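Local coordinates for PbSGBP-B lipoprotein (Prevotella bryantii B14, PDB 6D2Y) that probably binds polysaccharide at the cell surface, as a lipoprotein of a polysaccharide utilization locus, and carries a bound magnesium ion, at residues 257-262 / 278-283; 332-337 / 400-405; 360-365 / 423-428. One frame throughout, in Å; residues are numbered along the deposited sequence.

Interaction 1 of 3, residues 257-262 / 278-283. With MG (magnesium ion), chain B.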
ATOM      1  N   ASN A 257      -0.993  23.888   6.172  1.00 47.49           N
ATOM      2  CA  ASN A 257       0.075  23.627   7.123  1.00 45.12           C
ATOM      3  C   ASN A 257       0.590  22.200   6.997  1.00 44.64           C
ATOM      4  O   ASN A 257      -0.142  21.274   6.639  1.00 41.17           O
ATOM      5  CB  ASN A 257      -0.406  23.865   8.555  1.00 39.75           C
ATOM      6  CG  ASN A 257      -0.630  25.328   8.860  1.00 47.89           C
ATOM      7  OD1 ASN A 257       0.092  26.193   8.369  1.00 57.88           O
ATOM      8  ND2 ASN A 257      -1.640  25.615   9.672  1.00 51.40           N
ATOM      9  N   TYR A 258       1.873  22.038   7.298  1.00 40.33           N
ATOM     10  CA  TYR A 258       2.494  20.734   7.441  1.00 38.63           C
ATOM     11  C   TYR A 258       3.222  20.691   8.775  1.00 38.01           C
ATOM     12  O   TYR A 258       3.499  21.722   9.390  1.00 39.61           O
ATOM     13  CB  TYR A 258       3.476  20.439   6.296  1.00 36.04           C
ATOM     14  CG  TYR A 258       4.586  21.460   6.178  1.00 37.45           C
ATOM     15  CD1 TYR A 258       4.486  22.522   5.287  1.00 38.39           C
ATOM     16  CD2 TYR A 258       5.729  21.373   6.965  1.00 37.56           C
ATOM     17  CE1 TYR A 258       5.497  23.463   5.180  1.00 38.54           C
ATOM     18  CE2 TYR A 258       6.737  22.311   6.870  1.00 41.08           C
ATOM     19  CZ  TYR A 258       6.618  23.350   5.974  1.00 36.51           C
ATOM     20  OH  TYR A 258       7.628  24.278   5.877  1.00 40.31           O
HETATM   21  N   MSE A 259       3.543  19.481   9.209  1.00 34.83           N
HETATM   22  CA  MSE A 259       4.329  19.294  10.419  1.00 35.26           C
HETATM   23  C   MSE A 259       5.725  18.832  10.028  1.00 38.88           C
HETATM   24  O   MSE A 259       5.877  17.982   9.153  1.00 44.23           O
HETATM   25  CB  MSE A 259       3.632  18.301  11.351  1.00 33.97           C
HETATM   26  CG  MSE A 259       4.249  18.127  12.728  1.00 33.93           C
HETATM   27 SE   MSE A 259       5.784  16.935  12.772  0.67 45.68          SE
HETATM   28  CE  MSE A 259       4.848  15.257  12.510  1.00 34.06           C
ATOM     29  N   GLN A 260       6.747  19.405  10.659  1.00 37.45           N
ATOM     30  CA  GLN A 260       8.129  19.185  10.254  1.00 39.49           C
ATOM     31  C   GLN A 260       8.923  18.572  11.398  1.00 38.86           C
ATOM     32  O   GLN A 260       8.916  19.096  12.518  1.00 39.50           O
ATOM     33  CB  GLN A 260       8.788  20.491   9.805  1.00 39.49           C
ATOM     34  CG  GLN A 260      10.260  20.340   9.447  1.00 45.12           C
ATOM     35  CD  GLN A 260      10.893  21.652   9.031  1.00 41.75           C
ATOM     36  OE1 GLN A 260      10.426  22.321   8.108  1.00 45.70           O
ATOM     37  NE2 GLN A 260      11.978  22.016   9.698  1.00 41.70           N
ATOM     38  N   ILE A 261       9.606  17.469  11.106  1.00 39.00           N
ATOM     39  CA  ILE A 261      10.538  16.836  12.030  1.00 44.26           C
ATOM     40  C   ILE A 261      11.951  17.152  11.564  1.00 52.04           C
ATOM     41  O   ILE A 261      12.280  16.967  10.385  1.00 53.00           O
ATOM     42  CB  ILE A 261      10.305  15.317  12.104  1.00 42.25           C
ATOM     43  CG1 ILE A 261       8.879  15.007  12.564  1.00 40.58           C
ATOM     44  CG2 ILE A 261      11.321  14.659  13.020  1.00 44.01           C
ATOM     45  CD1 ILE A 261       8.557  13.527  12.574  1.00 40.37           C
ATOM     46  N   GLY A 262      12.786  17.632  12.481  1.00 47.83           N
ATOM     47  CA  GLY A 262      14.119  18.068  12.127  1.00 38.64           C
ATOM     48  C   GLY A 262      14.115  19.452  11.503  1.00 43.28           C
ATOM     49  O   GLY A 262      13.076  20.068  11.266  1.00 50.05           O
ATOM     50  N   PHE A 278      13.565  15.249  17.181  1.00 42.75           N
ATOM     51  CA  PHE A 278      12.879  14.434  16.185  1.00 46.96           C
ATOM     52  C   PHE A 278      11.707  13.670  16.792  1.00 45.00           C
ATOM     53  O   PHE A 278      11.476  12.502  16.477  1.00 48.36           O
ATOM     54  CB  PHE A 278      13.850  13.469  15.513  1.00 50.68           C
ATOM     55  CG  PHE A 278      15.213  14.054  15.260  1.00 49.10           C
ATOM     56  CD1 PHE A 278      15.411  14.931  14.206  1.00 47.77           C
ATOM     57  CD2 PHE A 278      16.296  13.707  16.051  1.00 48.14           C
ATOM     58  CE1 PHE A 278      16.662  15.472  13.959  1.00 51.25           C
ATOM     59  CE2 PHE A 278      17.549  14.240  15.807  1.00 54.48           C
ATOM     60  CZ  PHE A 278      17.733  15.124  14.759  1.00 50.27           C
ATOM     61  N   SER A 279      10.957  14.320  17.675  1.00 39.92           N
ATOM     62  CA  SER A 279       9.800  13.710  18.319  1.00 46.48           C
ATOM     63  C   SER A 279       8.584  14.607  18.130  1.00 43.20           C
ATOM     64  O   SER A 279       8.595  15.768  18.550  1.00 38.93           O
ATOM     65  CB  SER A 279      10.059  13.474  19.811  1.00 41.75           C
ATOM     66  OG  SER A 279       8.887  13.008  20.460  1.00 46.34           O
ATOM     67  N   PHE A 280       7.548  14.073  17.492  1.00 42.32           N
ATOM     68  CA  PHE A 280       6.233  14.698  17.474  1.00 46.63           C
ATOM     69  C   PHE A 280       5.333  13.934  18.435  1.00 45.76           C
ATOM     70  O   PHE A 280       5.285  12.700  18.396  1.00 54.51           O
ATOM     71  CB  PHE A 280       5.626  14.704  16.070  1.00 43.66           C
ATOM     72  CG  PHE A 280       4.169  15.067  16.047  1.00 37.73           C
ATOM     73  CD1 PHE A 280       3.199  14.087  15.908  1.00 46.28           C
ATOM     74  CD2 PHE A 280       3.767  16.387  16.173  1.00 42.92           C
ATOM     75  CE1 PHE A 280       1.853  14.416  15.893  1.00 46.53           C
ATOM     76  CE2 PHE A 280       2.422  16.725  16.157  1.00 46.53           C
ATOM     77  CZ  PHE A 280       1.464  15.737  16.016  1.00 42.91           C
ATOM     78  N   GLU A 281       4.633  14.663  19.301  1.00 40.64           N
ATOM     79  CA  GLU A 281       3.835  14.051  20.355  1.00 41.36           C
ATOM     80  C   GLU A 281       2.453  14.684  20.388  1.00 42.29           C
ATOM     81  O   GLU A 281       2.327  15.892  20.613  1.00 42.11           O
ATOM     82  CB  GLU A 281       4.526  14.195  21.716  1.00 40.19           C
ATOM     83  CG  GLU A 281       5.972  13.708  21.743  1.00 50.27           C
ATOM     84  CD  GLU A 281       6.849  14.498  22.703  1.00 51.93           C
ATOM     85  OE1 GLU A 281       6.339  15.437  23.350  1.00 49.35           O
ATOM     86  OE2 GLU A 281       8.051  14.172  22.814  1.00 47.29           O
ATOM     87  N   TYR A 282       1.422  13.871  20.166  1.00 39.99           N
ATOM     88  CA  TYR A 282       0.040  14.263  20.428  1.00 38.28           C
ATOM     89  C   TYR A 282      -0.498  13.376  21.542  1.00 40.44           C
ATOM     90  O   TYR A 282      -0.764  12.188  21.326  1.00 46.23           O
ATOM     91  CB  TYR A 282      -0.843  14.155  19.186  1.00 38.18           C
ATOM     92  CG  TYR A 282      -2.289  14.494  19.492  1.00 43.49           C
ATOM     93  CD1 TYR A 282      -2.729  15.811  19.483  1.00 38.35           C
ATOM     94  CD2 TYR A 282      -3.206  13.502  19.822  1.00 47.41           C
ATOM     95  CE1 TYR A 282      -4.040  16.130  19.779  1.00 41.36           C
ATOM     96  CE2 TYR A 282      -4.519  13.813  20.122  1.00 42.78           C
ATOM     97  CZ  TYR A 282      -4.931  15.128  20.097  1.00 46.16           C
ATOM     98  OH  TYR A 282      -6.238  15.444  20.389  1.00 58.31           O
ATOM     99  N   TRP A 283      -0.670  13.952  22.724  1.00 41.27           N
ATOM    100  CA  TRP A 283      -1.224  13.246  23.872  1.00 47.46           C
ATOM    101  C   TRP A 283      -2.632  13.769  24.124  1.00 44.82           C
ATOM    102  O   TRP A 283      -2.835  14.982  24.240  1.00 43.19           O
ATOM    103  CB  TRP A 283      -0.335  13.426  25.104  1.00 45.86           C
ATOM    104  CG  TRP A 283       1.105  13.054  24.858  1.00 43.67           C
ATOM    105  CD1 TRP A 283       1.585  12.233  23.877  1.00 43.03           C
ATOM    106  CD2 TRP A 283       2.247  13.490  25.608  1.00 41.13           C
ATOM    107  NE1 TRP A 283       2.952  12.133  23.970  1.00 41.44           N
ATOM    108  CE2 TRP A 283       3.383  12.894  25.024  1.00 46.99           C
ATOM    109  CE3 TRP A 283       2.418  14.325  26.716  1.00 39.83           C
ATOM    110  CZ2 TRP A 283       4.671  13.108  25.511  1.00 47.21           C
ATOM    111  CZ3 TRP A 283       3.696  14.536  27.197  1.00 38.34           C
ATOM    112  CH2 TRP A 283       4.807  13.931  26.595  1.00 46.52           C
TER
HETATM  113 MG    MG B 501      -2.150  20.296   5.599  1.00 26.21          MG
HETATM  114  O   HOH W   1      -3.567  19.217   4.654  1.00 35.06           O

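Interaction 2 of 3, residues 332-337 / 400-405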
ATOM      1  N   ILE A 332       6.564   4.901  15.048  1.00 50.16           N
ATOM      2  CA  ILE A 332       5.232   5.487  15.126  1.00 52.67           C
ATOM      3  C   ILE A 332       4.462   4.701  16.179  1.00 55.21           C
ATOM      4  O   ILE A 332       4.101   3.540  15.958  1.00 52.43           O
ATOM      5  CB  ILE A 332       4.528   5.462  13.763  1.00 47.50           C
ATOM      6  CG1 ILE A 332       5.428   6.092  12.697  1.00 44.71           C
ATOM      7  CG2 ILE A 332       3.195   6.184  13.833  1.00 49.58           C
ATOM      8  CD1 ILE A 332       5.008   5.783  11.277  1.00 43.95           C
ATOM      9  N   ILE A 333       4.216   5.321  17.332  1.00 58.59           N
ATOM     10  CA  ILE A 333       3.686   4.626  18.502  1.00 54.77           C
ATOM     11  C   ILE A 333       2.308   5.185  18.834  1.00 51.83           C
ATOM     12  O   ILE A 333       2.171   6.375  19.142  1.00 46.19           O
ATOM     13  CB  ILE A 333       4.618   4.753  19.719  1.00 50.43           C
ATOM     14  CG1 ILE A 333       6.086   4.604  19.310  1.00 49.25           C
ATOM     15  CG2 ILE A 333       4.260   3.718  20.771  1.00 52.09           C
ATOM     16  CD1 ILE A 333       6.848   5.913  19.306  1.00 51.77           C
ATOM     17  N   PHE A 334       1.296   4.322  18.785  1.00 49.81           N
ATOM     18  CA  PHE A 334      -0.024   4.635  19.307  1.00 49.54           C
ATOM     19  C   PHE A 334      -0.096   4.234  20.774  1.00 56.09           C
ATOM     20  O   PHE A 334       0.555   3.280  21.207  1.00 61.18           O
ATOM     21  CB  PHE A 334      -1.116   3.912  18.516  1.00 50.54           C
ATOM     22  CG  PHE A 334      -1.510   4.610  17.244  1.00 53.60           C
ATOM     23  CD1 PHE A 334      -2.321   5.732  17.279  1.00 50.67           C
ATOM     24  CD2 PHE A 334      -1.090   4.131  16.012  1.00 48.01           C
ATOM     25  CE1 PHE A 334      -2.694   6.372  16.114  1.00 45.01           C
ATOM     26  CE2 PHE A 334      -1.460   4.767  14.843  1.00 49.19           C
ATOM     27  CZ  PHE A 334      -2.262   5.890  14.894  1.00 44.41           C
ATOM     28  N   GLY A 335      -0.892   4.968  21.536  1.00 53.93           N
ATOM     29  CA  GLY A 335      -0.976   4.729  22.966  1.00 50.60           C
ATOM     30  C   GLY A 335      -2.362   4.991  23.503  1.00 56.08           C
ATOM     31  O   GLY A 335      -3.104   5.830  22.982  1.00 58.59           O
ATOM     32  N   SER A 336      -2.707   4.261  24.553  1.00 57.94           N
ATOM     33  CA  SER A 336      -3.946   4.417  25.293  1.00 64.36           C
ATOM     34  C   SER A 336      -3.779   5.471  26.378  1.00 63.12           C
ATOM     35  O   SER A 336      -2.655   5.832  26.741  1.00 62.65           O
ATOM     36  CB  SER A 336      -4.352   3.080  25.915  1.00 68.49           C
ATOM     37  OG  SER A 336      -3.452   2.699  26.942  1.00 73.89           O
ATOM     38  N   PRO A 337      -4.883   6.002  26.914  1.00 57.61           N
ATOM     39  CA  PRO A 337      -4.764   6.921  28.055  1.00 54.97           C
ATOM     40  C   PRO A 337      -4.101   6.280  29.257  1.00 55.36           C
ATOM     41  O   PRO A 337      -3.507   6.998  30.077  1.00 58.54           O
ATOM     42  CB  PRO A 337      -6.221   7.301  28.355  1.00 58.62           C
ATOM     43  CG  PRO A 337      -6.941   7.065  27.086  1.00 56.84           C
ATOM     44  CD  PRO A 337      -6.282   5.866  26.473  1.00 57.98           C
ATOM     45  N   SER A 400      -1.472  -3.495  11.093  1.00 64.93           N
ATOM     46  CA  SER A 400      -0.997  -4.837  11.392  1.00 68.50           C
ATOM     47  C   SER A 400       0.521  -4.903  11.494  1.00 67.97           C
ATOM     48  O   SER A 400       1.045  -5.876  12.042  1.00 68.14           O
ATOM     49  CB  SER A 400      -1.489  -5.819  10.327  1.00 74.72           C
ATOM     50  OG  SER A 400      -1.083  -5.410   9.031  1.00 78.15           O
ATOM     51  N   ASP A 401       1.232  -3.900  10.980  1.00 68.36           N
ATOM     52  CA  ASP A 401       2.687  -3.853  11.050  1.00 72.62           C
ATOM     53  C   ASP A 401       3.198  -3.100  12.273  1.00 72.33           C
ATOM     54  O   ASP A 401       4.406  -2.869  12.385  1.00 74.35           O
ATOM     55  CB  ASP A 401       3.263  -3.225   9.777  1.00 73.76           C
ATOM     56  CG  ASP A 401       3.505  -4.247   8.684  1.00 79.50           C
ATOM     57  OD1 ASP A 401       3.768  -5.421   9.019  1.00 83.42           O
ATOM     58  OD2 ASP A 401       3.446  -3.877   7.494  1.00 79.80           O
ATOM     59  N   PHE A 402       2.310  -2.711  13.185  1.00 69.18           N
ATOM     60  CA  PHE A 402       2.723  -2.125  14.454  1.00 66.58           C
ATOM     61  C   PHE A 402       3.047  -3.236  15.444  1.00 64.19           C
ATOM     62  O   PHE A 402       2.491  -3.272  16.544  1.00 72.63           O
ATOM     63  CB  PHE A 402       1.627  -1.216  15.018  1.00 62.09           C
ATOM     64  CG  PHE A 402       1.515   0.116  14.328  1.00 59.20           C
ATOM     65  CD1 PHE A 402       1.162   0.195  12.989  1.00 68.36           C
ATOM     66  CD2 PHE A 402       1.743   1.290  15.024  1.00 51.73           C
ATOM     67  CE1 PHE A 402       1.053   1.419  12.356  1.00 67.90           C
ATOM     68  CE2 PHE A 402       1.632   2.517  14.397  1.00 58.45           C
ATOM     69  CZ  PHE A 402       1.287   2.582  13.061  1.00 65.30           C
ATOM     70  N   ASN A 403       3.939  -4.152  15.062  1.00 64.30           N
ATOM     71  CA  ASN A 403       4.224  -5.348  15.845  1.00 67.40           C
ATOM     72  C   ASN A 403       5.701  -5.451  16.210  1.00 68.21           C
ATOM     73  O   ASN A 403       6.228  -6.551  16.386  1.00 72.80           O
ATOM     74  CB  ASN A 403       3.774  -6.601  15.094  1.00 75.83           C
ATOM     75  CG  ASN A 403       4.318  -6.666  13.680  1.00 80.24           C
ATOM     76  OD1 ASN A 403       5.507  -6.883  13.471  1.00 80.73           O
ATOM     77  ND2 ASN A 403       3.446  -6.471  12.698  1.00 83.56           N
ATOM     78  N   LEU A 404       6.381  -4.317  16.321  1.00 66.27           N
ATOM     79  CA  LEU A 404       7.759  -4.274  16.786  1.00 71.90           C
ATOM     80  C   LEU A 404       7.821  -3.490  18.090  1.00 76.90           C
ATOM     81  O   LEU A 404       6.857  -2.841  18.499  1.00 78.79           O
ATOM     82  CB  LEU A 404       8.685  -3.652  15.733  1.00 71.37           C
ATOM     83  CG  LEU A 404       9.097  -4.538  14.551  1.00 79.37           C
ATOM     84  CD1 LEU A 404       7.981  -4.653  13.523  1.00 83.82           C
ATOM     85  CD2 LEU A 404      10.369  -4.021  13.898  1.00 79.43           C
ATOM     86  N   GLU A 405       8.970  -3.557  18.749  1.00 80.50           N
ATOM     87  CA  GLU A 405       9.183  -2.871  20.012  1.00 84.79           C
ATOM     88  C   GLU A 405      10.442  -2.015  19.906  1.00 82.01           C
ATOM     89  O   GLU A 405      11.254  -2.181  18.991  1.00 85.61           O
ATOM     90  CB  GLU A 405       9.254  -3.887  21.178  1.00 92.29           C
ATOM     91  CG  GLU A 405       9.839  -3.383  22.480  1.00 99.18           C
ATOM     92  CD  GLU A 405       8.759  -2.995  23.476  1.00103.82           C
ATOM     93  OE1 GLU A 405       7.577  -3.259  23.197  1.00107.63           O
ATOM     94  OE2 GLU A 405       9.081  -2.419  24.535  1.00104.19           O
TER

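Interaction 3 of 3, residues 360-365 / 423-428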
ATOM      1  N   ASN A 360       7.704  10.095  29.062  1.00 54.41           N
ATOM      2  CA  ASN A 360       8.376   9.620  27.857  1.00 56.20           C
ATOM      3  C   ASN A 360       8.932   8.214  28.047  1.00 57.31           C
ATOM      4  O   ASN A 360       9.874   7.826  27.350  1.00 61.68           O
ATOM      5  CB  ASN A 360       9.490  10.579  27.424  1.00 53.98           C
ATOM      6  CG  ASN A 360      10.501  10.841  28.523  1.00 55.09           C
ATOM      7  OD1 ASN A 360      10.523  10.156  29.544  1.00 58.99           O
ATOM      8  ND2 ASN A 360      11.355  11.837  28.310  1.00 58.47           N
ATOM      9  N   THR A 361       8.373   7.452  28.985  1.00 53.60           N
ATOM     10  CA  THR A 361       8.777   6.074  29.225  1.00 54.33           C
ATOM     11  C   THR A 361       7.795   5.061  28.655  1.00 52.41           C
ATOM     12  O   THR A 361       8.131   3.875  28.573  1.00 63.35           O
ATOM     13  CB  THR A 361       8.933   5.819  30.731  1.00 60.78           C
ATOM     14  OG1 THR A 361       7.660   5.951  31.375  1.00 58.51           O
ATOM     15  CG2 THR A 361       9.907   6.812  31.347  1.00 64.67           C
ATOM     16  N   TRP A 362       6.599   5.498  28.254  1.00 48.48           N
ATOM     17  CA  TRP A 362       5.549   4.555  27.889  1.00 53.53           C
ATOM     18  C   TRP A 362       5.856   3.822  26.589  1.00 56.19           C
ATOM     19  O   TRP A 362       5.394   2.692  26.397  1.00 55.71           O
ATOM     20  CB  TRP A 362       4.209   5.282  27.785  1.00 54.72           C
ATOM     21  CG  TRP A 362       4.127   6.227  26.633  1.00 57.02           C
ATOM     22  CD1 TRP A 362       4.613   7.502  26.580  1.00 61.15           C
ATOM     23  CD2 TRP A 362       3.525   5.973  25.359  1.00 56.38           C
ATOM     24  NE1 TRP A 362       4.348   8.057  25.352  1.00 59.42           N
ATOM     25  CE2 TRP A 362       3.682   7.139  24.583  1.00 54.20           C
ATOM     26  CE3 TRP A 362       2.868   4.875  24.799  1.00 53.98           C
ATOM     27  CZ2 TRP A 362       3.205   7.237  23.279  1.00 50.87           C
ATOM     28  CZ3 TRP A 362       2.399   4.974  23.502  1.00 47.01           C
ATOM     29  CH2 TRP A 362       2.567   6.146  22.758  1.00 45.59           C
ATOM     30  N   PHE A 363       6.624   4.434  25.689  1.00 52.68           N
ATOM     31  CA  PHE A 363       6.972   3.785  24.432  1.00 50.09           C
ATOM     32  C   PHE A 363       8.279   3.007  24.505  1.00 53.76           C
ATOM     33  O   PHE A 363       8.687   2.419  23.499  1.00 55.20           O
ATOM     34  CB  PHE A 363       7.032   4.814  23.291  1.00 51.25           C
ATOM     35  CG  PHE A 363       7.999   5.940  23.525  1.00 54.21           C
ATOM     36  CD1 PHE A 363       9.325   5.826  23.144  1.00 51.67           C
ATOM     37  CD2 PHE A 363       7.576   7.123  24.107  1.00 57.44           C
ATOM     38  CE1 PHE A 363      10.215   6.863  23.352  1.00 49.48           C
ATOM     39  CE2 PHE A 363       8.462   8.164  24.317  1.00 53.52           C
ATOM     40  CZ  PHE A 363       9.781   8.033  23.938  1.00 47.23           C
ATOM     41  N   HIS A 364       8.937   2.975  25.662  1.00 61.72           N
ATOM     42  CA  HIS A 364      10.125   2.146  25.854  1.00 61.40           C
ATOM     43  C   HIS A 364      10.137   1.577  27.271  1.00 61.75           C
ATOM     44  O   HIS A 364      11.128   1.657  27.999  1.00 61.62           O
ATOM     45  CB  HIS A 364      11.403   2.925  25.533  1.00 57.61           C
ATOM     46  CG  HIS A 364      11.715   4.024  26.502  1.00 53.68           C
ATOM     47  ND1 HIS A 364      12.649   3.886  27.505  1.00 54.20           N
ATOM     48  CD2 HIS A 364      11.235   5.286  26.606  1.00 50.73           C
ATOM     49  CE1 HIS A 364      12.724   5.010  28.194  1.00 55.65           C
ATOM     50  NE2 HIS A 364      11.877   5.877  27.667  1.00 54.42           N
ATOM     51  N   ALA A 365       9.025   0.958  27.664  1.00 65.67           N
ATOM     52  CA  ALA A 365       8.851   0.422  29.006  1.00 71.16           C
ATOM     53  C   ALA A 365       9.190  -1.060  29.105  1.00 78.93           C
ATOM     54  O   ALA A 365       8.937  -1.671  30.149  1.00 80.64           O
ATOM     55  CB  ALA A 365       7.418   0.661  29.484  1.00 66.96           C
ATOM     56  N   SER A 423      -3.557   8.382  21.713  1.00 49.68           N
ATOM     57  CA  SER A 423      -2.440   9.296  21.532  1.00 49.56           C
ATOM     58  C   SER A 423      -1.479   8.730  20.496  1.00 48.76           C
ATOM     59  O   SER A 423      -1.475   7.529  20.210  1.00 47.40           O
ATOM     60  CB  SER A 423      -1.706   9.552  22.852  1.00 42.17           C
ATOM     61  OG  SER A 423      -2.583  10.085  23.826  1.00 52.40           O
ATOM     62  N   LEU A 424      -0.654   9.613  19.935  1.00 46.59           N
ATOM     63  CA  LEU A 424       0.262   9.234  18.869  1.00 47.22           C
ATOM     64  C   LEU A 424       1.608   9.910  19.071  1.00 50.25           C
ATOM     65  O   LEU A 424       1.671  11.123  19.294  1.00 52.71           O
ATOM     66  CB  LEU A 424      -0.301   9.607  17.494  1.00 45.95           C
ATOM     67  CG  LEU A 424       0.619   9.276  16.320  1.00 45.44           C
ATOM     68  CD1 LEU A 424       0.685   7.771  16.111  1.00 43.91           C
ATOM     69  CD2 LEU A 424       0.167   9.988  15.053  1.00 46.36           C
ATOM     70  N   ASN A 425       2.676   9.122  18.985  1.00 49.95           N
ATOM     71  CA  ASN A 425       4.042   9.621  18.996  1.00 43.98           C
ATOM     72  C   ASN A 425       4.732   9.227  17.698  1.00 43.64           C
ATOM     73  O   ASN A 425       4.573   8.100  17.218  1.00 43.97           O
ATOM     74  CB  ASN A 425       4.834   9.067  20.184  1.00 45.82           C
ATOM     75  CG  ASN A 425       4.758   9.960  21.402  1.00 54.53           C
ATOM     76  OD1 ASN A 425       3.820  10.741  21.555  1.00 58.49           O
ATOM     77  ND2 ASN A 425       5.750   9.849  22.279  1.00 55.68           N
ATOM     78  N   ILE A 426       5.485  10.163  17.128  1.00 39.27           N
ATOM     79  CA  ILE A 426       6.361   9.900  15.990  1.00 41.54           C
ATOM     80  C   ILE A 426       7.762  10.303  16.421  1.00 44.82           C
ATOM     81  O   ILE A 426       8.035  11.491  16.631  1.00 48.68           O
ATOM     82  CB  ILE A 426       5.925  10.656  14.728  1.00 38.43           C
ATOM     83  CG1 ILE A 426       4.449  10.381  14.424  1.00 34.65           C
ATOM     84  CG2 ILE A 426       6.813  10.275  13.551  1.00 46.18           C
ATOM     85  CD1 ILE A 426       4.060  10.606  12.983  1.00 37.86           C
ATOM     86  N   PHE A 427       8.648   9.318  16.557  1.00 47.47           N
ATOM     87  CA  PHE A 427       9.975   9.525  17.123  1.00 49.07           C
ATOM     88  C   PHE A 427      11.008   8.855  16.231  1.00 53.15           C
ATOM     89  O   PHE A 427      10.960   7.637  16.024  1.00 52.05           O
ATOM     90  CB  PHE A 427      10.048   8.970  18.550  1.00 49.79           C
ATOM     91  CG  PHE A 427      11.173   9.538  19.373  1.00 50.09           C
ATOM     92  CD1 PHE A 427      12.016  10.506  18.855  1.00 46.69           C
ATOM     93  CD2 PHE A 427      11.387   9.096  20.668  1.00 51.38           C
ATOM     94  CE1 PHE A 427      13.051  11.022  19.613  1.00 45.75           C
ATOM     95  CE2 PHE A 427      12.420   9.609  21.430  1.00 51.30           C
ATOM     96  CZ  PHE A 427      13.253  10.572  20.902  1.00 48.94           C
ATOM     97  N   LEU A 428      11.938   9.650  15.708  1.00 49.84           N
ATOM     98  CA  LEU A 428      13.078   9.144  14.947  1.00 49.49           C
ATOM     99  C   LEU A 428      14.162   8.750  15.939  1.00 47.60           C
ATOM    100  O   LEU A 428      14.896   9.603  16.442  1.00 50.32           O
ATOM    101  CB  LEU A 428      13.590  10.203  13.979  1.00 53.50           C
ATOM    102  CG  LEU A 428      13.041  10.305  12.558  1.00 51.54           C
ATOM    103  CD1 LEU A 428      11.526  10.213  12.523  1.00 47.74           C
ATOM    104  CD2 LEU A 428      13.507  11.620  11.964  1.00 48.70           C
TER
HETATM  105  O   HOH W   2       6.309  10.283  25.271  1.00 61.09           O

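Interaction 1 of 3, residues 257-262 / 278-283
The Phe280 ring takes the methyl end of Met259, a selenomethionine here, over one face: CE sits 4.1 Å from the ring centroid and 29° off the normal, a CH-pi contact. The selenium, 4.7 Å from the same centroid, comes in obliquely, so the whole is a Met-aromatic contact with the methyl rather than the heavy atom over the ring. Phe278 is met differently, at its edge and near its plane, by Ile261 CG2 and by Gly262 CA, the latter 4.0 Å from Phe278 CD1. Met259 starts with CG anti to the backbone N (chi1 -173°) and then bends at chi2 and chi3, which folds CE back to within 3.6 Å of Phe280 CG. Ile261 uses its CG2 branch, 3.5 Å from Phe278 CA. No hydrogen bond crosses the contact. Just upstream of Met259, the carbonyl O of Asn257 binds magnesium at 2.5 Å; water 1 and Asp225, Asp227, Ser255 and Asp452 complete the site. The two strands belong to different sheets of a beta sandwich, and their inward residues meet in its core. Strand 258-261 lies between strands 246-248 and 449-458, while strand 279-282 is an outermost strand of its sheet, paired with strand 423-428.

Interaction 2 of 3, residues 332-337 / 400-405
Residues 332-335, the end of strand 330-335, run extended past a loop that turns sharply at Phe402, the centre of an inverse gamma turn after the 3-10 segment 400-401, and the ring of Phe402 carries the loop's whole share of the contact. Its CE2 corner does most of the touching, 3.1 Å from the carbonyl O of Ile332, 3.6 Å from Phe334 CD2 and 4.0 Å from Ile332 CG2. Seen from Phe334, CE2 arrives at the ring edge, near the plane; the two rings are nevertheless oblique, with centroids 5.6 Å apart and planes at 42°. With CG anti to its carbonyl carbon (chi1 -76°), Phe402 directs the ring at the strand. Leu313 and Ile397, from strands 311-318 and 393-398, also touch Phe402, placing it between the two sheets of the sandwich. Behind it the loop is tied back on itself by Asn403, whose ND2 donates to a lone pair of Ser400 O at 2.6 Å, though bent (137°). Phe334 has a further aromatic partner in Phe421, edge-to-face. With no hydrogen bond between the segments, the attachment rests on apolar packing: CE2 passes Ile332 O obliquely, its C-H not pointing straight at the oxygen, so little polar attraction can be claimed.

Interaction 3 of 3, residues 360-365 / 423-428
Trp362 sets the CZ2 corner of its indole against the side-chain amide of Asn425, with CZ2 3.7 Å from Asn425 CG. The amide meets the ring at its edge, the two planes 68° apart, so this is not a stack. Phe363, the next residue, meets the same amide at its nitrogen: its CD2 is 3.8 Å from Asn425 ND2. Farther along the strand the CE1 corner of Phe363 lies 3.7 Å from Phe427 CD2, in the plane of the Phe427 ring and at its edge. The planes of these two rings are nearly perpendicular, at 85°, but the pair is oblique overall. Both loop aromatics have CG between the backbone N and the carbonyl carbon, and this shared setting turns both rings to the strand, with Phe363 CB over one face of the indole. Water 2 joins the loop to the strand, accepting from Trp362 NE1 at 3.0 Å and from Asn425 ND2 at 3.1 Å. At the far side of the amide, OD1 accepts a hydrogen bond from Trp283 NE1. Asn425 is thus a buried amide with a partner at each end: OD1 takes the Trp283 N-H, and one N-H of ND2 goes to the water. Its rotation should be fixed by that pattern, since exchanging OD1 and ND2 would set a donor against the Trp283 N-H.

All three contacts are buried, and none has a direct hydrogen bond between its own segments. They share one sheet, in which strand 423-428 runs between 279-282 and 330-335; Phe280 N to Ile426 O (2.8 Å) ties interaction 1 to interaction 3, and Ile333 O to Asn425 N (2.8 Å) ties interaction 2 to it. Interactions 1 and 2, with centres about 17 Å apart, work on the inner face of that sheet and are apolar, one against the strand leading from the magnesium site, the other against a loop. Interaction 3 lies on the opposite face, where a loop packs on the sheet and a buried amide and a water enter among the aromatics.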